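PDB 5GKD: AlyGC from Glaciecola chathamensis, which cleaves the polysaccharide alginate as a lyase of polysaccharide lyase family 6, probably by beta-elimination. Local coordinates for residues A1-Q13 with D22-V36. Residues are numbered along the deposited sequence; the frame is centred on the assembly and turned at random.
Sequences ADLLVKTPEAYDQ and DDIILANGTWRDFEV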
ATOM      1  N   ALA A   1     -37.413  29.898 -21.509  1.00 29.19           N
ATOM      2  CA  ALA A   1     -38.138  28.655 -21.788  1.00 26.30           C
ATOM      3  C   ALA A   1     -37.464  27.463 -21.100  1.00 25.73           C
ATOM      4  O   ALA A   1     -36.247  27.457 -20.932  1.00 25.72           O
ATOM      5  CB  ALA A   1     -38.224  28.425 -23.283  1.00 23.25           C
ATOM      6  N   ASP A   2     -38.253  26.460 -20.714  1.00 27.52           N
ATOM      7  CA  ASP A   2     -37.760  25.289 -19.993  1.00 23.83           C
ATOM      8  C   ASP A   2     -37.433  24.168 -20.971  1.00 23.20           C
ATOM      9  O   ASP A   2     -38.262  23.819 -21.807  1.00 27.41           O
ATOM     10  CB  ASP A   2     -38.784  24.797 -18.971  1.00 27.65           C
ATOM     11  CG  ASP A   2     -38.947  25.735 -17.805  1.00 27.63           C
ATOM     12  OD1 ASP A   2     -38.138  26.676 -17.682  1.00 34.36           O
ATOM     13  OD2 ASP A   2     -39.882  25.530 -17.007  1.00 29.48           O
ATOM     14  N   LEU A   3     -36.239  23.593 -20.835  1.00 24.60           N
ATOM     15  CA  LEU A   3     -35.680  22.575 -21.727  1.00 22.90           C
ATOM     16  C   LEU A   3     -35.367  21.323 -20.897  1.00 25.35           C
ATOM     17  O   LEU A   3     -34.257  21.159 -20.381  1.00 20.35           O
ATOM     18  CB  LEU A   3     -34.423  23.110 -22.440  1.00 21.50           C
ATOM     19  CG  LEU A   3     -34.504  24.207 -23.529  1.00 32.27           C
ATOM     20  CD1 LEU A   3     -35.244  25.435 -23.084  1.00 30.86           C
ATOM     21  CD2 LEU A   3     -33.117  24.633 -23.984  1.00 27.59           C
ATOM     22  N   LEU A   4     -36.358  20.449 -20.767  1.00 23.07           N
ATOM     23  CA  LEU A   4     -36.197  19.197 -20.038  1.00 23.12           C
ATOM     24  C   LEU A   4     -35.323  18.241 -20.843  1.00 21.24           C
ATOM     25  O   LEU A   4     -35.564  18.031 -22.035  1.00 22.41           O
ATOM     26  CB  LEU A   4     -37.574  18.570 -19.793  1.00 23.51           C
ATOM     27  CG  LEU A   4     -37.912  17.744 -18.546  1.00 29.31           C
ATOM     28  CD1 LEU A   4     -38.856  16.595 -18.899  1.00 22.65           C
ATOM     29  CD2 LEU A   4     -36.693  17.253 -17.801  1.00 23.13           C
ATOM     30  N   VAL A   5     -34.313  17.654 -20.197  1.00 21.68           N
ATOM     31  CA  VAL A   5     -33.406  16.711 -20.849  1.00 16.95           C
ATOM     32  C   VAL A   5     -33.235  15.475 -19.973  1.00 19.33           C
ATOM     33  O   VAL A   5     -33.241  15.560 -18.741  1.00 24.73           O
ATOM     34  CB  VAL A   5     -32.041  17.353 -21.158  1.00 21.57           C
ATOM     35  CG1 VAL A   5     -32.221  18.496 -22.136  1.00 24.17           C
ATOM     36  CG2 VAL A   5     -31.344  17.826 -19.877  1.00 19.89           C
ATOM     37  N   LYS A   6     -33.095  14.317 -20.610  1.00 20.81           N
ATOM     38  CA  LYS A   6     -33.037  13.057 -19.887  1.00 19.10           C
ATOM     39  C   LYS A   6     -31.778  12.253 -20.168  1.00 20.80           C
ATOM     40  O   LYS A   6     -31.640  11.157 -19.617  1.00 22.45           O
ATOM     41  CB  LYS A   6     -34.275  12.200 -20.213  1.00 21.02           C
ATOM     42  CG  LYS A   6     -35.604  12.834 -19.802  1.00 20.96           C
ATOM     43  CD  LYS A   6     -36.808  12.015 -20.221  1.00 24.87           C
ATOM     44  CE  LYS A   6     -38.115  12.708 -19.824  1.00 23.87           C
ATOM     45  NZ  LYS A   6     -39.303  11.969 -20.349  1.00 25.71           N
ATOM     46  N   THR A   7     -30.865  12.747 -20.997  1.00 19.16           N
ATOM     47  CA  THR A   7     -29.604  12.083 -21.290  1.00 19.24           C
ATOM     48  C   THR A   7     -28.509  13.126 -21.454  1.00 18.64           C
ATOM     49  O   THR A   7     -28.796  14.293 -21.723  1.00 17.64           O
ATOM     50  CB  THR A   7     -29.656  11.237 -22.574  1.00 21.07           C
ATOM     51  OG1 THR A   7     -29.932  12.087 -23.691  1.00 19.55           O
ATOM     52  CG2 THR A   7     -30.698  10.151 -22.487  1.00 20.48           C
ATOM     53  N   PRO A   8     -27.246  12.735 -21.303  1.00 21.93           N
ATOM     54  CA  PRO A   8     -26.171  13.697 -21.589  1.00 20.50           C
ATOM     55  C   PRO A   8     -26.216  14.241 -23.008  1.00 20.50           C
ATOM     56  O   PRO A   8     -25.918  15.417 -23.220  1.00 20.63           O
ATOM     57  CB  PRO A   8     -24.897  12.885 -21.317  1.00 18.20           C
ATOM     58  CG  PRO A   8     -25.307  11.918 -20.299  1.00 22.03           C
ATOM     59  CD  PRO A   8     -26.735  11.530 -20.636  1.00 20.07           C
ATOM     60  N   GLU A   9     -26.611  13.434 -23.992  1.00 21.17           N
ATOM     61  CA  GLU A   9     -26.654  13.968 -25.346  1.00 21.69           C
ATOM     62  C   GLU A   9     -27.823  14.930 -25.520  1.00 19.57           C
ATOM     63  O   GLU A   9     -27.690  15.952 -26.193  1.00 20.09           O
ATOM     64  CB  GLU A   9     -26.685  12.838 -26.382  1.00 23.02           C
ATOM     65  CG  GLU A   9     -27.086  11.489 -25.890  1.00 29.43           C
ATOM     66  CD  GLU A   9     -26.004  10.759 -25.112  1.00 27.51           C
ATOM     67  OE1 GLU A   9     -26.286  10.409 -23.962  1.00 27.24           O
ATOM     68  OE2 GLU A   9     -24.891  10.523 -25.639  1.00 35.86           O
ATOM     69  N   ALA A  10     -28.960  14.656 -24.883  1.00 18.01           N
ATOM     70  CA  ALA A  10     -30.025  15.646 -24.903  1.00 20.56           C
ATOM     71  C   ALA A  10     -29.589  16.916 -24.187  1.00 19.10           C
ATOM     72  O   ALA A  10     -29.943  18.019 -24.607  1.00 19.30           O
ATOM     73  CB  ALA A  10     -31.304  15.081 -24.280  1.00 19.06           C
ATOM     74  N   TYR A  11     -28.810  16.780 -23.115  1.00 19.62           N
ATOM     75  CA  TYR A  11     -28.229  17.951 -22.482  1.00 19.46           C
ATOM     76  C   TYR A  11     -27.373  18.738 -23.464  1.00 18.74           C
ATOM     77  O   TYR A  11     -27.495  19.960 -23.559  1.00 21.85           O
ATOM     78  CB  TYR A  11     -27.409  17.550 -21.260  1.00 16.62           C
ATOM     79  CG  TYR A  11     -26.516  18.679 -20.814  1.00 17.75           C
ATOM     80  CD1 TYR A  11     -26.991  19.673 -19.974  1.00 17.90           C
ATOM     81  CD2 TYR A  11     -25.211  18.763 -21.254  1.00 16.72           C
ATOM     82  CE1 TYR A  11     -26.185  20.705 -19.571  1.00 16.13           C
ATOM     83  CE2 TYR A  11     -24.407  19.794 -20.873  1.00 18.25           C
ATOM     84  CZ  TYR A  11     -24.892  20.759 -20.025  1.00 17.63           C
ATOM     85  OH  TYR A  11     -24.055  21.774 -19.659  1.00 19.30           O
ATOM     86  N   ASP A  12     -26.482  18.059 -24.189  1.00 19.94           N
ATOM     87  CA  ASP A  12     -25.659  18.749 -25.179  1.00 21.18           C
ATOM     88  C   ASP A  12     -26.517  19.547 -26.145  1.00 21.61           C
ATOM     89  O   ASP A  12     -26.192  20.692 -26.483  1.00 19.39           O
ATOM     90  CB  ASP A  12     -24.803  17.751 -25.977  1.00 24.49           C
ATOM     91  CG  ASP A  12     -23.707  17.097 -25.142  1.00 23.43           C
ATOM     92  OD1 ASP A  12     -23.267  17.686 -24.129  1.00 27.07           O
ATOM     93  OD2 ASP A  12     -23.282  15.989 -25.515  1.00 25.02           O
ATOM     94  N   GLN A  13     -27.614  18.947 -26.613  1.00 20.53           N
ATOM     95  CA  GLN A  13     -28.427  19.599 -27.631  1.00 20.77           C
ATOM     96  C   GLN A  13     -29.209  20.760 -27.042  1.00 21.27           C
ATOM     97  O   GLN A  13     -29.341  21.804 -27.682  1.00 24.15           O
ATOM     98  CB  GLN A  13     -29.352  18.583 -28.307  1.00 19.19           C
ATOM     99  CG  GLN A  13     -28.603  17.600 -29.222  1.00 22.27           C
ATOM    100  CD  GLN A  13     -29.010  16.115 -29.049  1.00 22.80           C
ATOM    101  OE1 GLN A  13     -30.165  15.782 -28.787  1.00 20.44           O
ATOM    102  NE2 GLN A  13     -28.044  15.235 -29.205  1.00 19.02           N
ATOM    103  N   ASP A  22     -33.435  31.003 -20.569  1.00 23.10           N
ATOM    104  CA  ASP A  22     -33.853  29.610 -20.588  1.00 22.95           C
ATOM    105  C   ASP A  22     -33.288  28.842 -19.398  1.00 23.21           C
ATOM    106  O   ASP A  22     -32.231  29.183 -18.857  1.00 21.62           O
ATOM    107  CB  ASP A  22     -33.423  28.932 -21.884  1.00 19.60           C
ATOM    108  CG  ASP A  22     -34.148  29.482 -23.109  1.00 23.13           C
ATOM    109  OD1 ASP A  22     -35.244  30.065 -22.992  1.00 23.61           O
ATOM    110  OD2 ASP A  22     -33.603  29.313 -24.201  1.00 23.19           O
ATOM    111  N   ASP A  23     -34.025  27.803 -18.989  1.00 22.66           N
ATOM    112  CA  ASP A  23     -33.614  26.836 -17.971  1.00 21.82           C
ATOM    113  C   ASP A  23     -33.419  25.473 -18.630  1.00 25.55           C
ATOM    114  O   ASP A  23     -34.338  24.951 -19.267  1.00 24.33           O
ATOM    115  CB  ASP A  23     -34.660  26.708 -16.857  1.00 22.37           C
ATOM    116  CG  ASP A  23     -34.795  27.963 -16.026  1.00 28.39           C
ATOM    117  OD1 ASP A  23     -34.461  29.051 -16.536  1.00 30.44           O
ATOM    118  OD2 ASP A  23     -35.234  27.864 -14.860  1.00 32.78           O
ATOM    119  N   ILE A  24     -32.233  24.902 -18.477  1.00 23.46           N
ATOM    120  CA  ILE A  24     -31.983  23.517 -18.844  1.00 20.90           C
ATOM    121  C   ILE A  24     -32.255  22.677 -17.604  1.00 19.52           C
ATOM    122  O   ILE A  24     -31.672  22.921 -16.546  1.00 20.56           O
ATOM    123  CB  ILE A  24     -30.547  23.326 -19.348  1.00 18.61           C
ATOM    124  CG1 ILE A  24     -30.305  24.216 -20.566  1.00 21.41           C
ATOM    125  CG2 ILE A  24     -30.283  21.850 -19.648  1.00 18.41           C
ATOM    126  CD1 ILE A  24     -28.903  24.207 -21.073  1.00 20.19           C
ATOM    127  N   ILE A  25     -33.156  21.712 -17.718  1.00 21.50           N
ATOM    128  CA  ILE A  25     -33.671  20.976 -16.569  1.00 21.39           C
ATOM    129  C   ILE A  25     -33.229  19.519 -16.679  1.00 22.10           C
ATOM    130  O   ILE A  25     -33.660  18.790 -17.585  1.00 19.54           O
ATOM    131  CB  ILE A  25     -35.197  21.084 -16.473  1.00 20.22           C
ATOM    132  CG1 ILE A  25     -35.629  22.544 -16.338  1.00 23.19           C
ATOM    133  CG2 ILE A  25     -35.705  20.275 -15.304  1.00 21.71           C
ATOM    134  CD1 ILE A  25     -37.141  22.701 -16.243  1.00 27.93           C
ATOM    135  N   LEU A  26     -32.377  19.086 -15.753  1.00 21.47           N
ATOM    136  CA  LEU A  26     -32.016  17.677 -15.656  1.00 17.80           C
ATOM    137  C   LEU A  26     -33.167  16.915 -15.015  1.00 19.55           C
ATOM    138  O   LEU A  26     -33.544  17.207 -13.875  1.00 18.69           O
ATOM    139  CB  LEU A  26     -30.739  17.481 -14.841  1.00 18.75           C
ATOM    140  CG  LEU A  26     -29.446  18.161 -15.282  1.00 19.54           C
ATOM    141  CD1 LEU A  26     -28.273  17.689 -14.400  1.00 17.02           C
ATOM    142  CD2 LEU A  26     -29.182  17.947 -16.774  1.00 19.21           C
ATOM    143  N   ALA A  27     -33.715  15.950 -15.751  1.00 18.59           N
ATOM    144  CA  ALA A  27     -34.827  15.145 -15.279  1.00 19.59           C
ATOM    145  C   ALA A  27     -34.450  14.357 -14.027  1.00 21.54           C
ATOM    146  O   ALA A  27     -33.318  13.909 -13.865  1.00 21.51           O
ATOM    147  CB  ALA A  27     -35.283  14.179 -16.387  1.00 21.21           C
ATOM    148  N   ASN A  28     -35.430  14.178 -13.146  1.00 21.18           N
ATOM    149  CA  ASN A  28     -35.228  13.410 -11.931  1.00 21.78           C
ATOM    150  C   ASN A  28     -34.675  12.034 -12.260  1.00 22.25           C
ATOM    151  O   ASN A  28     -35.125  11.379 -13.198  1.00 22.72           O
ATOM    152  CB  ASN A  28     -36.546  13.277 -11.165  1.00 23.94           C
ATOM    153  CG  ASN A  28     -37.018  14.590 -10.606  1.00 23.27           C
ATOM    154  OD1 ASN A  28     -36.226  15.510 -10.401  1.00 23.02           O
ATOM    155  ND2 ASN A  28     -38.307  14.688 -10.339  1.00 24.42           N
ATOM    156  N   GLY A  29     -33.688  11.618 -11.491  1.00 23.77           N
ATOM    157  CA  GLY A  29     -33.065  10.329 -11.665  1.00 22.76           C
ATOM    158  C   GLY A  29     -31.606  10.398 -11.260  1.00 24.87           C
ATOM    159  O   GLY A  29     -31.135  11.399 -10.727  1.00 22.49           O
ATOM    160  N   THR A  30     -30.907   9.304 -11.531  1.00 22.17           N
ATOM    161  CA  THR A  30     -29.497   9.149 -11.209  1.00 22.02           C
ATOM    162  C   THR A  30     -28.684   9.265 -12.497  1.00 21.49           C
ATOM    163  O   THR A  30     -28.841   8.455 -13.411  1.00 24.63           O
ATOM    164  CB  THR A  30     -29.258   7.810 -10.507  1.00 25.77           C
ATOM    165  OG1 THR A  30     -29.983   7.789  -9.266  1.00 23.02           O
ATOM    166  CG2 THR A  30     -27.783   7.587 -10.241  1.00 23.74           C
ATOM    167  N   TRP A  31     -27.844  10.289 -12.575  1.00 22.27           N
ATOM    168  CA  TRP A  31     -26.974  10.519 -13.724  1.00 23.03           C
ATOM    169  C   TRP A  31     -25.580  10.062 -13.334  1.00 22.09           C
ATOM    170  O   TRP A  31     -24.899  10.746 -12.568  1.00 22.65           O
ATOM    171  CB  TRP A  31     -26.954  11.990 -14.129  1.00 20.23           C
ATOM    172  CG  TRP A  31     -28.280  12.540 -14.458  1.00 17.38           C
ATOM    173  CD1 TRP A  31     -29.349  12.651 -13.631  1.00 16.98           C
ATOM    174  CD2 TRP A  31     -28.687  13.067 -15.717  1.00 18.07           C
ATOM    175  NE1 TRP A  31     -30.402  13.203 -14.295  1.00 17.81           N
ATOM    176  CE2 TRP A  31     -30.021  13.478 -15.579  1.00 16.81           C
ATOM    177  CE3 TRP A  31     -28.046  13.239 -16.952  1.00 19.42           C
ATOM    178  CZ2 TRP A  31     -30.734  14.054 -16.623  1.00 16.34           C
ATOM    179  CZ3 TRP A  31     -28.757  13.814 -17.996  1.00 21.33           C
ATOM    180  CH2 TRP A  31     -30.090  14.208 -17.825  1.00 17.24           C
ATOM    181  N   ARG A  32     -25.154   8.919 -13.860  1.00 19.86           N
ATOM    182  CA  ARG A  32     -23.881   8.335 -13.472  1.00 22.77           C
ATOM    183  C   ARG A  32     -22.794   8.737 -14.462  1.00 23.31           C
ATOM    184  O   ARG A  32     -23.036   8.817 -15.667  1.00 25.04           O
ATOM    185  CB  ARG A  32     -23.984   6.808 -13.371  1.00 25.99           C
ATOM    186  CG  ARG A  32     -22.713   6.143 -12.836  1.00 26.93           C
ATOM    187  CD  ARG A  32     -22.959   5.049 -11.799  1.00 26.90           C
ATOM    188  NE  ARG A  32     -21.681   4.567 -11.267  1.00 36.95           N
ATOM    189  CZ  ARG A  32     -21.279   4.628  -9.990  1.00 32.86           C
ATOM    190  NH1 ARG A  32     -22.058   5.132  -9.026  1.00 26.27           N
ATOM    191  NH2 ARG A  32     -20.073   4.168  -9.674  1.00 24.53           N
ATOM    192  N   ASP A  33     -21.600   9.014 -13.944  1.00 22.00           N
ATOM    193  CA  ASP A  33     -20.446   9.351 -14.777  1.00 20.20           C
ATOM    194  C   ASP A  33     -20.751  10.516 -15.718  1.00 21.23           C
ATOM    195  O   ASP A  33     -20.415  10.483 -16.898  1.00 22.70           O
ATOM    196  CB  ASP A  33     -19.978   8.133 -15.584  1.00 24.13           C
ATOM    197  CG  ASP A  33     -19.626   6.934 -14.708  1.00 25.74           C
ATOM    198  OD1 ASP A  33     -19.253   7.104 -13.531  1.00 22.07           O
ATOM    199  OD2 ASP A  33     -19.716   5.806 -15.220  1.00 30.12           O
ATOM    200  N   PHE A  34     -21.401  11.551 -15.194  1.00 22.22           N
ATOM    201  CA  PHE A  34     -21.815  12.711 -15.976  1.00 18.12           C
ATOM    202  C   PHE A  34     -20.874  13.876 -15.672  1.00 21.29           C
ATOM    203  O   PHE A  34     -21.025  14.550 -14.653  1.00 18.89           O
ATOM    204  CB  PHE A  34     -23.262  13.075 -15.657  1.00 19.45           C
ATOM    205  CG  PHE A  34     -23.869  14.077 -16.608  1.00 21.64           C
ATOM    206  CD1 PHE A  34     -23.252  14.381 -17.814  1.00 17.92           C
ATOM    207  CD2 PHE A  34     -25.056  14.713 -16.297  1.00 18.52           C
ATOM    208  CE1 PHE A  34     -23.816  15.287 -18.683  1.00 17.21           C
ATOM    209  CE2 PHE A  34     -25.611  15.635 -17.173  1.00 18.44           C
ATOM    210  CZ  PHE A  34     -24.989  15.916 -18.361  1.00 15.65           C
ATOM    211  N   GLU A  35     -19.927  14.128 -16.579  1.00 19.53           N
ATOM    212  CA  GLU A  35     -19.037  15.288 -16.504  1.00 19.61           C
ATOM    213  C   GLU A  35     -19.723  16.463 -17.190  1.00 20.35           C
ATOM    214  O   GLU A  35     -19.702  16.577 -18.414  1.00 18.40           O
ATOM    215  CB  GLU A  35     -17.689  14.982 -17.148  1.00 19.84           C
ATOM    216  CG  GLU A  35     -16.876  13.953 -16.406  1.00 21.95           C
ATOM    217  CD  GLU A  35     -15.530  13.663 -17.056  1.00 26.15           C
ATOM    218  OE1 GLU A  35     -14.620  14.520 -16.984  1.00 32.31           O
ATOM    219  OE2 GLU A  35     -15.376  12.567 -17.617  1.00 28.69           O
ATOM    220  N   VAL A  36     -20.330  17.344 -16.399  1.00 21.92           N
ATOM    221  CA  VAL A  36     -21.158  18.427 -16.912  1.00 18.98           C
ATOM    222  C   VAL A  36     -20.265  19.609 -17.255  1.00 21.48           C
ATOM    223  O   VAL A  36     -19.535  20.108 -16.399  1.00 22.43           O
ATOM    224  CB  VAL A  36     -22.227  18.840 -15.890  1.00 21.19           C
ATOM    225  CG1 VAL A  36     -23.048  20.004 -16.424  1.00 18.83           C
ATOM    226  CG2 VAL A  36     -23.110  17.649 -15.518  1.00 18.41           C
TER
HETATM  227  O   HOH W   1     -38.021  27.618 -15.209  1.00 36.50           O
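Asp22 meets the chain's first residue in a salt bridge: its OD1 takes Ala1 N at 2.6 Å, on the anti side of the carboxylate. From Asp23 to Ala27 the chain runs parallel to strand 2-5, joined by five backbone hydrogen bonds, from Asp23 N to Ala1 O through to Ala27 N to Val5 O. Asp23 lies alongside Asp2, the two carboxylates bridged by a water (the bond to Asp23 is weak), and Arg51 pairs with Asp23 OD2. Ile24 and Leu26 turn to the helix side, where Ile24 CG2 reaches Tyr11 CD1 at 4.0 Å and Leu26 CD2 meets Val5 CG2; Ile25 turns the other way, its CD1 against Asp2 CB.

Trp31 brings CH2 and CZ3 of its six-membered ring up to the turn into the helix: CH2 is 3.5 Å from Lys6 C and CZ3 3.5 Å from Thr7 C. Its NE1 donates in the ring plane to Ala27 O (3.0 Å), which fixes the ring's rotation. A leucine here would probably leave Ala27 O without this donor and open a gap beside Thr7 and Pro8. Phe34, with CG anti to its N (chi1 -168°), takes Pro8 CG over one face and points its edge at the Tyr11 face, planes at 84°. Val36 CG1 touches Tyr11 OH, which bonds to Leu37 O. Apolar and aromatic contacts thus join helix 8-17 to the parallel beta-helix's first turn, while three carboxylates gather at the paired strands' N-terminal end.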